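Local structure of reticulocyte-binding protein 2a (Plasmodium vivax, 4Z8N) at residues A[83-88]-A[205-210]; A[199-204]-A[289-294]; A[209-214]-A[278-283]; A[75-80]-A[106-111]. The protein probably helps the malaria parasite attach to and invade red blood cells, this chain being its alpha-helical erythrocyte-binding domain. All blocks are in the same frame, centred on the assembly; numbering follows the deposited sequence.

Contact 1. Residues A[83-88]-A[205-210]; sequences VLEYPE and NFLQEE
Leu84 and Glu85 make a buried contact, part apolar and part acidic, with Phe206, Leu207 and Glu210. It joins the C-terminal end of helix 71-85 to the flank of helix 199-237. The apolar part is a CH-pi contact. Leu84 CB lies over one face of the Phe206 ring, offset toward the rim and 4.0 Å from the ring centroid. Its closest ring atom is Phe206 CE2, at 3.7 Å. Leu84 CD1 reaches Phe206 CZ at 3.8 Å, further round the same ring. Phe206 CG is anti to the backbone N (chi1 170°), which starts the ring off toward helix 71-85. At the ring edge, in its plane, Glu85 CG is 4.0 Å from Phe206 CE2. The acidic part follows from the extended chain of Glu85. Its OE2 comes within 2.7 Å of Glu210 OE2, with the two carboxylate planes 64° apart. Oxygens this close suggest that one of the two acids holds a proton. Glu85 OE2 also forms a salt bridge with Lys280, which should ease the repulsion between the acids. Leu207 CD1 lies near Glu85 OE2, at 4.0 Å. Helix 94-115 closes in on the apolar side: Tyr104 meets Phe206 edge-to-face, and the Tyr97 hydroxyl is hydrogen-bonded to the carbonyl oxygen of Leu84. Leu283 and Leu287 of helix 246-297 pack on Leu207.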
# COMPACT_ATOMS: atom_id res chain seq x y z
N VAL A 83 -1.40 -20.06 -13.98
CA VAL A 83 -2.19 -21.22 -14.37
C VAL A 83 -3.68 -20.95 -14.24
O VAL A 83 -4.48 -21.32 -15.11
CB VAL A 83 -1.83 -22.47 -13.52
CG1 VAL A 83 -2.66 -23.67 -13.97
CG2 VAL A 83 -0.35 -22.78 -13.63
N LEU A 84 -4.06 -20.29 -13.15
CA LEU A 84 -5.47 -20.02 -12.87
C LEU A 84 -6.06 -18.95 -13.78
O LEU A 84 -7.28 -18.89 -13.97
CB LEU A 84 -5.64 -19.60 -11.40
CG LEU A 84 -5.28 -20.65 -10.35
CD1 LEU A 84 -5.29 -20.02 -8.96
CD2 LEU A 84 -6.25 -21.82 -10.41
N GLU A 85 -5.21 -18.10 -14.34
CA GLU A 85 -5.66 -17.03 -15.22
C GLU A 85 -5.72 -17.47 -16.67
O GLU A 85 -6.49 -16.94 -17.47
CB GLU A 85 -4.76 -15.80 -15.10
CG GLU A 85 -4.94 -15.03 -13.80
CD GLU A 85 -4.09 -13.77 -13.76
OE1 GLU A 85 -3.18 -13.64 -14.61
OE2 GLU A 85 -4.34 -12.92 -12.88
N TYR A 86 -4.89 -18.46 -17.01
CA TYR A 86 -4.85 -18.98 -18.37
C TYR A 86 -4.96 -20.51 -18.39
O TYR A 86 -4.03 -21.19 -18.81
CB TYR A 86 -3.57 -18.54 -19.07
CG TYR A 86 -3.43 -17.03 -19.18
CD1 TYR A 86 -2.85 -16.29 -18.16
CD2 TYR A 86 -3.90 -16.35 -20.30
CE1 TYR A 86 -2.72 -14.91 -18.26
CE2 TYR A 86 -3.78 -14.98 -20.40
CZ TYR A 86 -3.19 -14.26 -19.38
OH TYR A 86 -3.07 -12.90 -19.49
N PRO A 87 -6.11 -21.04 -17.93
CA PRO A 87 -6.25 -22.50 -17.83
C PRO A 87 -6.34 -23.20 -19.18
O PRO A 87 -5.84 -24.31 -19.32
CB PRO A 87 -7.56 -22.67 -17.05
CG PRO A 87 -8.34 -21.45 -17.36
CD PRO A 87 -7.33 -20.34 -17.50
N GLU A 88 -6.97 -22.55 -20.15
CA GLU A 88 -7.15 -23.14 -21.47
C GLU A 88 -5.81 -23.32 -22.17
O GLU A 88 -5.54 -24.36 -22.77
CB GLU A 88 -8.08 -22.27 -22.33
CG GLU A 88 -9.44 -21.98 -21.70
CD GLU A 88 -9.48 -20.65 -20.96
OE1 GLU A 88 -8.41 -20.13 -20.59
OE2 GLU A 88 -10.59 -20.12 -20.76
N ASN A 205 -14.62 -16.35 -12.57
CA ASN A 205 -14.78 -16.46 -11.13
C ASN A 205 -13.55 -16.15 -10.29
O ASN A 205 -13.66 -15.39 -9.34
CB ASN A 205 -15.26 -17.88 -10.92
CG ASN A 205 -16.76 -17.98 -10.93
OD1 ASN A 205 -17.34 -17.89 -9.86
ND2 ASN A 205 -17.38 -17.79 -12.14
N PHE A 206 -12.38 -16.69 -10.64
CA PHE A 206 -11.14 -16.35 -9.94
C PHE A 206 -10.64 -14.92 -10.20
O PHE A 206 -10.22 -14.20 -9.29
CB PHE A 206 -10.05 -17.34 -10.33
CG PHE A 206 -8.68 -16.96 -9.86
CD1 PHE A 206 -8.32 -17.11 -8.53
CD2 PHE A 206 -7.74 -16.47 -10.75
CE1 PHE A 206 -7.06 -16.77 -8.10
CE2 PHE A 206 -6.48 -16.13 -10.33
CZ PHE A 206 -6.14 -16.28 -9.00
N LEU A 207 -10.68 -14.53 -11.48
CA LEU A 207 -10.21 -13.21 -11.90
C LEU A 207 -11.09 -12.07 -11.36
O LEU A 207 -10.56 -11.08 -10.87
CB LEU A 207 -10.16 -13.14 -13.43
CG LEU A 207 -9.48 -11.92 -14.03
CD1 LEU A 207 -8.15 -11.65 -13.34
CD2 LEU A 207 -9.27 -12.13 -15.50
N GLN A 208 -12.40 -12.29 -11.30
CA GLN A 208 -13.33 -11.38 -10.65
C GLN A 208 -13.01 -11.24 -9.18
O GLN A 208 -13.07 -10.17 -8.65
CB GLN A 208 -14.79 -11.81 -10.79
CG GLN A 208 -15.43 -11.53 -12.13
CD GLN A 208 -16.79 -12.16 -12.32
OE1 GLN A 208 -17.43 -11.92 -13.29
NE2 GLN A 208 -17.20 -12.98 -11.41
N GLU A 209 -12.70 -12.33 -8.52
CA GLU A 209 -12.42 -12.25 -7.08
C GLU A 209 -11.12 -11.51 -6.77
O GLU A 209 -11.07 -10.71 -5.83
CB GLU A 209 -12.38 -13.63 -6.45
CG GLU A 209 -12.36 -13.63 -4.91
CD GLU A 209 -12.78 -14.96 -4.32
OE1 GLU A 209 -13.23 -15.83 -5.10
OE2 GLU A 209 -12.66 -15.16 -3.09
N GLU A 210 -10.07 -11.77 -7.53
CA GLU A 210 -8.80 -11.11 -7.26
C GLU A 210 -8.85 -9.65 -7.69
O GLU A 210 -8.13 -8.82 -7.14
CB GLU A 210 -7.63 -11.86 -7.92
CG GLU A 210 -7.60 -11.88 -9.44
CD GLU A 210 -6.37 -12.59 -9.99
OE1 GLU A 210 -5.34 -12.64 -9.28
OE2 GLU A 210 -6.43 -13.11 -11.12

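Contact 2. Residues A[199-204]-A[289-294]; sequences VTISAI and NKLITY
Leu291 meets Ile201 and Ile204 in the apolar half of this contact. Here the N-terminal end of helix 199-237 packs antiparallel to the C-terminal part of helix 246-297. The axes of the two segments approach to 9.8 Å at 147°. Leu291 CG is anti to the backbone N (chi1 -176°), and its fork spans both isoleucines. Leu291 CD1 touches Ile201 CG1 at 3.7 Å. Leu291 CD2 touches Ile204 CD1, also at 3.7 Å, and nears Ile201 CG1 as well. The Ile204 and Leu291 side chains cross at about a right angle. The second half is mixed in character and centres on Thr200. Its methyl, Thr200 CG2, sits 4.0 Å from Leu291 N. Its hydroxyl touches carbon: Thr200 OG1 is 3.8 Å from Lys290 CG and 3.5 Å from Tyr294 CE2. Tyr294 approaches the threonine obliquely, with CE2 nearest and CZ and OH further off. Lys290 takes part with the base of its chain, while its amino end leads away. The polar link of Thr200 is made outside the helix pair, where its hydroxyl is hydrogen-bonded to Glu88 of helix 87-90. Other helices pack around the contact. Met188 of helix 168-194 packs on Ile201, Ile204 and Leu291. Helix 87-90 sets Glu88 against Lys290 and Pro87 against Val199, and Tyr97 of helix 94-115 packs on Ala203.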
# COMPACT_ATOMS: atom_id res chain seq x y z
N VAL A 199 -13.36 -24.71 -17.02
CA VAL A 199 -12.22 -23.92 -16.56
C VAL A 199 -12.34 -22.44 -16.91
O VAL A 199 -11.83 -21.58 -16.19
CB VAL A 199 -10.88 -24.47 -17.12
CG1 VAL A 199 -10.56 -25.82 -16.50
CG2 VAL A 199 -10.93 -24.56 -18.64
N THR A 200 -13.02 -22.14 -18.01
CA THR A 200 -13.25 -20.75 -18.40
C THR A 200 -14.14 -20.05 -17.38
O THR A 200 -13.87 -18.92 -16.97
CB THR A 200 -13.90 -20.64 -19.80
OG1 THR A 200 -13.00 -21.18 -20.78
CG2 THR A 200 -14.20 -19.19 -20.15
N ILE A 201 -15.21 -20.73 -16.96
CA ILE A 201 -16.08 -20.21 -15.91
C ILE A 201 -15.31 -20.04 -14.61
O ILE A 201 -15.43 -19.02 -13.93
CB ILE A 201 -17.30 -21.14 -15.69
CG1 ILE A 201 -18.25 -21.06 -16.88
CG2 ILE A 201 -18.03 -20.77 -14.40
CD1 ILE A 201 -19.47 -21.95 -16.76
N SER A 202 -14.52 -21.05 -14.26
CA SER A 202 -13.72 -21.02 -13.04
C SER A 202 -12.72 -19.86 -13.07
O SER A 202 -12.50 -19.21 -12.05
CB SER A 202 -12.99 -22.34 -12.85
OG SER A 202 -13.91 -23.42 -12.75
N ALA A 203 -12.14 -19.61 -14.24
CA ALA A 203 -11.16 -18.54 -14.39
C ALA A 203 -11.78 -17.14 -14.22
O ALA A 203 -11.18 -16.25 -13.62
CB ALA A 203 -10.47 -18.64 -15.75
N ILE A 204 -12.98 -16.97 -14.76
CA ILE A 204 -13.73 -15.72 -14.68
C ILE A 204 -14.02 -15.37 -13.23
O ILE A 204 -13.76 -14.26 -12.74
CB ILE A 204 -15.05 -15.84 -15.47
CG1 ILE A 204 -14.77 -15.87 -16.96
CG2 ILE A 204 -16.01 -14.73 -15.15
CD1 ILE A 204 -16.02 -16.04 -17.80
N ASN A 289 -15.66 -13.22 -23.44
CA ASN A 289 -15.88 -13.53 -24.86
C ASN A 289 -15.67 -15.00 -25.17
O ASN A 289 -16.36 -15.56 -26.03
CB ASN A 289 -14.96 -12.68 -25.73
CG ASN A 289 -15.54 -11.31 -26.03
OD1 ASN A 289 -16.43 -11.17 -26.86
ND2 ASN A 289 -15.03 -10.29 -25.35
N LYS A 290 -14.73 -15.63 -24.48
CA LYS A 290 -14.48 -17.06 -24.64
C LYS A 290 -15.71 -17.85 -24.19
O LYS A 290 -16.12 -18.81 -24.84
CB LYS A 290 -13.24 -17.48 -23.86
CG LYS A 290 -12.98 -18.98 -23.83
CD LYS A 290 -12.48 -19.50 -25.16
CE LYS A 290 -12.10 -20.97 -25.05
NZ LYS A 290 -11.55 -21.50 -26.33
N LEU A 291 -16.29 -17.43 -23.07
CA LEU A 291 -17.46 -18.10 -22.51
C LEU A 291 -18.67 -17.98 -23.42
O LEU A 291 -19.51 -18.88 -23.48
CB LEU A 291 -17.79 -17.54 -21.12
CG LEU A 291 -18.94 -18.23 -20.38
CD1 LEU A 291 -18.72 -19.74 -20.34
CD2 LEU A 291 -19.10 -17.68 -18.98
N ILE A 292 -18.76 -16.86 -24.14
CA ILE A 292 -19.86 -16.63 -25.08
C ILE A 292 -19.92 -17.73 -26.14
O ILE A 292 -21.00 -18.19 -26.51
CB ILE A 292 -19.74 -15.25 -25.76
CG1 ILE A 292 -19.97 -14.13 -24.74
CG2 ILE A 292 -20.73 -15.11 -26.90
CD1 ILE A 292 -19.85 -12.74 -25.32
N THR A 293 -18.75 -18.16 -26.61
CA THR A 293 -18.67 -19.21 -27.62
C THR A 293 -19.24 -20.53 -27.10
O THR A 293 -19.86 -21.29 -27.84
CB THR A 293 -17.22 -19.45 -28.10
OG1 THR A 293 -16.44 -20.00 -27.03
CG2 THR A 293 -16.60 -18.14 -28.56
N TYR A 294 -19.02 -20.80 -25.81
CA TYR A 294 -19.58 -21.99 -25.17
C TYR A 294 -21.11 -21.92 -25.15
O TYR A 294 -21.79 -22.83 -25.62
CB TYR A 294 -19.06 -22.14 -23.74
CG TYR A 294 -17.65 -22.67 -23.62
CD1 TYR A 294 -17.37 -24.01 -23.86
CD2 TYR A 294 -16.60 -21.84 -23.26
CE1 TYR A 294 -16.08 -24.51 -23.74
CE2 TYR A 294 -15.31 -22.32 -23.14
CZ TYR A 294 -15.06 -23.66 -23.39
OH TYR A 294 -13.77 -24.14 -23.27

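Contact 3. Residues A[209-214]-A[278-283]; sequences EEMLDI and KEKGKL
Met211 and Lys280 slide past each other in opposite directions, and their side chains carry most of this buried contact. Met211 CG lies 3.6 Å from Lys280 CB, and Met211 SD follows at 3.8 Å from the same carbon. The thioether then bends at chi3 (72°), which puts the methyl against backbone: Met211 CE is 3.9 Å from Gly281 N. Lys280 bends earlier, at chi2 (-65°), so that CD is not anti to CA. Ile214 CD1 comes loosely up to Lys280 CG, at 4.3 Å. The pair belongs to the antiparallel packing of helices 199-237 and 246-297 in the Rh5 coiled-coil domain, with the axes of the two segments 158° apart and 10.4 Å at closest approach. Glu210 crosses Lys280 at about a right angle. Its OE1 stays 4.2 Å from Lys280 NZ, beyond a salt bridge, though the opposite charges may still attract weakly. The ammonium group instead forms its salt bridge with Glu85, and a weak one with Glu279 OE2 at 3.5 Å. Glu279 is in turn paired with Arg6. Tyr7 packs on both Ile214 and Lys280, and Leu177 and Leu181 of helix 168-194 pack on Met211.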
# COMPACT_ATOMS: atom_id res chain seq x y z
N GLU A 209 -12.70 -12.33 -8.52
CA GLU A 209 -12.42 -12.25 -7.08
C GLU A 209 -11.12 -11.51 -6.77
O GLU A 209 -11.07 -10.71 -5.83
CB GLU A 209 -12.38 -13.63 -6.45
CG GLU A 209 -12.36 -13.63 -4.91
CD GLU A 209 -12.78 -14.96 -4.32
OE1 GLU A 209 -13.23 -15.83 -5.10
OE2 GLU A 209 -12.66 -15.16 -3.09
N GLU A 210 -10.07 -11.77 -7.53
CA GLU A 210 -8.80 -11.11 -7.26
C GLU A 210 -8.85 -9.65 -7.69
O GLU A 210 -8.13 -8.82 -7.14
CB GLU A 210 -7.63 -11.86 -7.92
CG GLU A 210 -7.60 -11.88 -9.44
CD GLU A 210 -6.37 -12.59 -9.99
OE1 GLU A 210 -5.34 -12.64 -9.28
OE2 GLU A 210 -6.43 -13.11 -11.12
N MET A 211 -9.71 -9.32 -8.65
CA MET A 211 -9.89 -7.92 -9.01
C MET A 211 -10.60 -7.17 -7.89
O MET A 211 -10.28 -6.01 -7.61
CB MET A 211 -10.66 -7.79 -10.32
CG MET A 211 -9.80 -8.04 -11.55
SD MET A 211 -10.65 -7.76 -13.11
CE MET A 211 -10.76 -5.97 -13.13
N LEU A 212 -11.56 -7.83 -7.25
CA LEU A 212 -12.24 -7.25 -6.09
C LEU A 212 -11.27 -7.11 -4.92
O LEU A 212 -11.32 -6.14 -4.17
CB LEU A 212 -13.46 -8.09 -5.69
CG LEU A 212 -14.67 -8.01 -6.62
CD1 LEU A 212 -15.73 -9.03 -6.23
CD2 LEU A 212 -15.27 -6.61 -6.63
N ASP A 213 -10.37 -8.08 -4.77
CA ASP A 213 -9.35 -8.05 -3.72
C ASP A 213 -8.37 -6.90 -3.91
O ASP A 213 -7.98 -6.23 -2.95
CB ASP A 213 -8.58 -9.37 -3.66
CG ASP A 213 -9.40 -10.50 -3.09
OD1 ASP A 213 -10.31 -10.22 -2.28
OD2 ASP A 213 -9.13 -11.66 -3.44
N ILE A 214 -7.97 -6.68 -5.16
CA ILE A 214 -7.11 -5.56 -5.51
C ILE A 214 -7.80 -4.24 -5.18
O ILE A 214 -7.18 -3.32 -4.65
CB ILE A 214 -6.73 -5.59 -7.01
CG1 ILE A 214 -5.81 -6.78 -7.30
CG2 ILE A 214 -6.05 -4.31 -7.42
CD1 ILE A 214 -5.47 -6.94 -8.77
N LYS A 278 -6.07 -2.85 -14.97
CA LYS A 278 -6.11 -2.81 -16.43
C LYS A 278 -5.68 -4.14 -17.04
O LYS A 278 -6.32 -4.64 -17.96
CB LYS A 278 -5.21 -1.68 -16.95
CG LYS A 278 -4.91 -1.74 -18.44
CD LYS A 278 -6.17 -1.63 -19.29
CE LYS A 278 -5.83 -1.58 -20.77
NZ LYS A 278 -6.98 -2.01 -21.62
N GLU A 279 -4.60 -4.70 -16.51
CA GLU A 279 -4.10 -5.99 -16.98
C GLU A 279 -5.13 -7.09 -16.77
O GLU A 279 -5.41 -7.87 -17.68
CB GLU A 279 -2.80 -6.35 -16.26
CG GLU A 279 -2.26 -7.73 -16.64
CD GLU A 279 -1.68 -8.48 -15.45
OE1 GLU A 279 -0.96 -7.86 -14.64
OE2 GLU A 279 -1.96 -9.69 -15.31
N LYS A 280 -5.70 -7.14 -15.56
CA LYS A 280 -6.68 -8.17 -15.23
C LYS A 280 -7.98 -7.95 -15.99
O LYS A 280 -8.62 -8.90 -16.43
CB LYS A 280 -6.97 -8.17 -13.72
CG LYS A 280 -5.74 -8.28 -12.83
CD LYS A 280 -5.01 -9.59 -12.99
CE LYS A 280 -3.95 -9.75 -11.90
NZ LYS A 280 -3.00 -10.85 -12.21
N GLY A 281 -8.36 -6.69 -16.15
CA GLY A 281 -9.57 -6.32 -16.87
C GLY A 281 -9.55 -6.78 -18.32
O GLY A 281 -10.53 -7.33 -18.81
N LYS A 282 -8.43 -6.55 -18.99
CA LYS A 282 -8.27 -7.00 -20.37
C LYS A 282 -8.47 -8.51 -20.48
O LYS A 282 -9.14 -8.99 -21.39
CB LYS A 282 -6.89 -6.61 -20.91
CG LYS A 282 -6.51 -7.35 -22.18
CD LYS A 282 -5.23 -6.80 -22.80
CE LYS A 282 -4.82 -7.61 -24.03
NZ LYS A 282 -3.67 -7.00 -24.75
N LEU A 283 -7.88 -9.24 -19.54
CA LEU A 283 -8.00 -10.70 -19.52
C LEU A 283 -9.44 -11.12 -19.24
O LEU A 283 -9.94 -12.06 -19.86
CB LEU A 283 -7.07 -11.30 -18.47
CG LEU A 283 -7.14 -12.82 -18.28
CD1 LEU A 283 -6.93 -13.55 -19.60
CD2 LEU A 283 -6.12 -13.28 -17.26

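Contact 4. Residues A[75-80]-A[106-111]; sequences AALEKT and QQLDAY
Gln107 reaches across to Thr80 through a first torsion that sets its CG anti to the carbonyl carbon (chi1 -74°) and a chain that runs extended beyond it. Leu77 takes the other common setting, with CG anti to the backbone N (chi1 175°), and its two methyls come closer to helix 94-115 than its CB direction would suggest. The polar link is a hydrogen bond from the Thr80 hydroxyl to the Gln107 side-chain carbonyl. Thr80 OG1 and Gln107 OE1 are modelled only 2.5 Å apart, so the exact length is doubtful. The Gln107 amide also comes close to Ala76. Gln107 NE2 is 3.8 Å from Ala76 CB, while Gln107 OE1 is 3.4 Å from Ala76 O without bonding to it, as both are acceptors. The apolar link is made by the fork of Leu77. Leu77 CD1 lies 3.8 Å from Leu108 N and 4.0 Å from Gln107 CB. The other methyl, Leu77 CD2, approaches Leu108 CD1 at 4.1 Å and Tyr111 CD2 at 4.3 Å. Tyr104 and Lys100, earlier in helix 94-115, pack on Thr80, and Ile4 of the N-terminal region packs on Leu77. The axes of the two segments come to 9.2 Å at 152°. This is the close packing of an antiparallel helical hairpin, its connection running through the short helix 87-90, with the disulfide Cys70-Cys114 tying the pair toward the other end.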
# COMPACT_ATOMS: atom_id res chain seq x y z
N ALA A 75 7.31 -16.35 -6.13
CA ALA A 75 7.41 -16.95 -7.45
C ALA A 75 6.41 -18.09 -7.62
O ALA A 75 5.68 -18.15 -8.61
CB ALA A 75 8.82 -17.45 -7.70
N ALA A 76 6.38 -19.00 -6.64
CA ALA A 76 5.45 -20.12 -6.66
C ALA A 76 4.00 -19.63 -6.71
O ALA A 76 3.17 -20.17 -7.44
CB ALA A 76 5.66 -21.01 -5.44
N LEU A 77 3.72 -18.58 -5.94
CA LEU A 77 2.39 -17.98 -5.91
C LEU A 77 2.00 -17.42 -7.28
O LEU A 77 0.88 -17.63 -7.75
CB LEU A 77 2.32 -16.89 -4.85
CG LEU A 77 1.03 -16.06 -4.76
CD1 LEU A 77 -0.18 -16.94 -4.49
CD2 LEU A 77 1.17 -14.99 -3.69
N GLU A 78 2.92 -16.71 -7.91
CA GLU A 78 2.66 -16.10 -9.21
C GLU A 78 2.54 -17.13 -10.33
O GLU A 78 1.80 -16.92 -11.30
CB GLU A 78 3.74 -15.07 -9.56
CG GLU A 78 3.75 -13.85 -8.65
CD GLU A 78 4.51 -12.68 -9.24
OE1 GLU A 78 5.71 -12.53 -8.93
OE2 GLU A 78 3.90 -11.91 -10.02
N LYS A 79 3.25 -18.24 -10.22
CA LYS A 79 3.13 -19.30 -11.21
C LYS A 79 1.77 -19.99 -11.09
O LYS A 79 1.19 -20.39 -12.10
CB LYS A 79 4.26 -20.32 -11.08
CG LYS A 79 4.93 -20.63 -12.40
CD LYS A 79 5.35 -19.34 -13.09
CE LYS A 79 5.16 -19.40 -14.59
NZ LYS A 79 5.55 -18.12 -15.24
N THR A 80 1.27 -20.11 -9.87
CA THR A 80 -0.05 -20.68 -9.65
C THR A 80 -1.13 -19.76 -10.23
O THR A 80 -2.06 -20.23 -10.89
CB THR A 80 -0.33 -20.90 -8.15
OG1 THR A 80 0.65 -21.80 -7.62
CG2 THR A 80 -1.72 -21.49 -7.95
N GLN A 106 -3.31 -21.51 -0.07
CA GLN A 106 -2.23 -21.87 0.85
C GLN A 106 -1.00 -21.02 0.58
O GLN A 106 -0.36 -20.52 1.51
CB GLN A 106 -1.90 -23.35 0.73
CG GLN A 106 -3.07 -24.28 1.03
CD GLN A 106 -2.84 -25.70 0.56
OE1 GLN A 106 -2.08 -25.94 -0.38
NE2 GLN A 106 -3.49 -26.65 1.22
N GLN A 107 -0.67 -20.86 -0.69
CA GLN A 107 0.52 -20.11 -1.10
C GLN A 107 0.39 -18.62 -0.82
O GLN A 107 1.38 -17.97 -0.47
CB GLN A 107 0.81 -20.35 -2.58
CG GLN A 107 1.38 -21.73 -2.88
CD GLN A 107 1.54 -21.97 -4.36
OE1 GLN A 107 0.86 -21.35 -5.18
NE2 GLN A 107 2.46 -22.86 -4.72
N LEU A 108 -0.81 -18.07 -0.97
CA LEU A 108 -1.05 -16.68 -0.63
C LEU A 108 -0.90 -16.49 0.88
O LEU A 108 -0.30 -15.51 1.34
CB LEU A 108 -2.43 -16.22 -1.09
CG LEU A 108 -2.87 -14.81 -0.68
CD1 LEU A 108 -1.90 -13.75 -1.19
CD2 LEU A 108 -4.29 -14.51 -1.14
N ASP A 109 -1.44 -17.43 1.64
CA ASP A 109 -1.36 -17.37 3.10
C ASP A 109 0.08 -17.53 3.58
O ASP A 109 0.50 -16.88 4.54
CB ASP A 109 -2.25 -18.44 3.73
CG ASP A 109 -2.28 -18.35 5.24
OD1 ASP A 109 -2.43 -17.23 5.76
OD2 ASP A 109 -2.16 -19.40 5.90
N ALA A 110 0.84 -18.39 2.91
CA ALA A 110 2.23 -18.64 3.30
C ALA A 110 3.12 -17.44 2.99
O ALA A 110 4.00 -17.11 3.78
CB ALA A 110 2.76 -19.89 2.59
N TYR A 111 2.87 -16.79 1.86
CA TYR A 111 3.64 -15.61 1.48
C TYR A 111 3.34 -14.45 2.43
O TYR A 111 4.26 -13.74 2.86
CB TYR A 111 3.33 -15.20 0.03
CG TYR A 111 4.11 -13.99 -0.44
CD1 TYR A 111 5.50 -14.03 -0.53
CD2 TYR A 111 3.47 -12.81 -0.80
CE1 TYR A 111 6.22 -12.93 -0.95
CE2 TYR A 111 4.18 -11.70 -1.23
CZ TYR A 111 5.56 -11.77 -1.31
OH TYR A 111 6.28 -10.68 -1.74

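How the contacts relate
Contacts 2, 1 and 3 come in that order along helix 199-237, and contacts 1 and 3 share Glu209 and Glu210. The centre of contact 1 is 10 Å from that of contact 2 and 9 Å from that of contact 3. Two polar links join them: Glu88 OE2 to Thr200 OG1 (2.6 Å) ties contact 1 to contact 2, and the salt bridge from Glu85 OE2 to Lys280 NZ (2.6 Å) ties it to contact 3. Contact 3 is nested within the loop closed by contact 2. Contact 4 shares helix 71-85 with contact 1, their centres 14 Å apart. All four lie away from Glu120, a calcium ligand in a structure of this protein; no calcium is bound to this chain in the model.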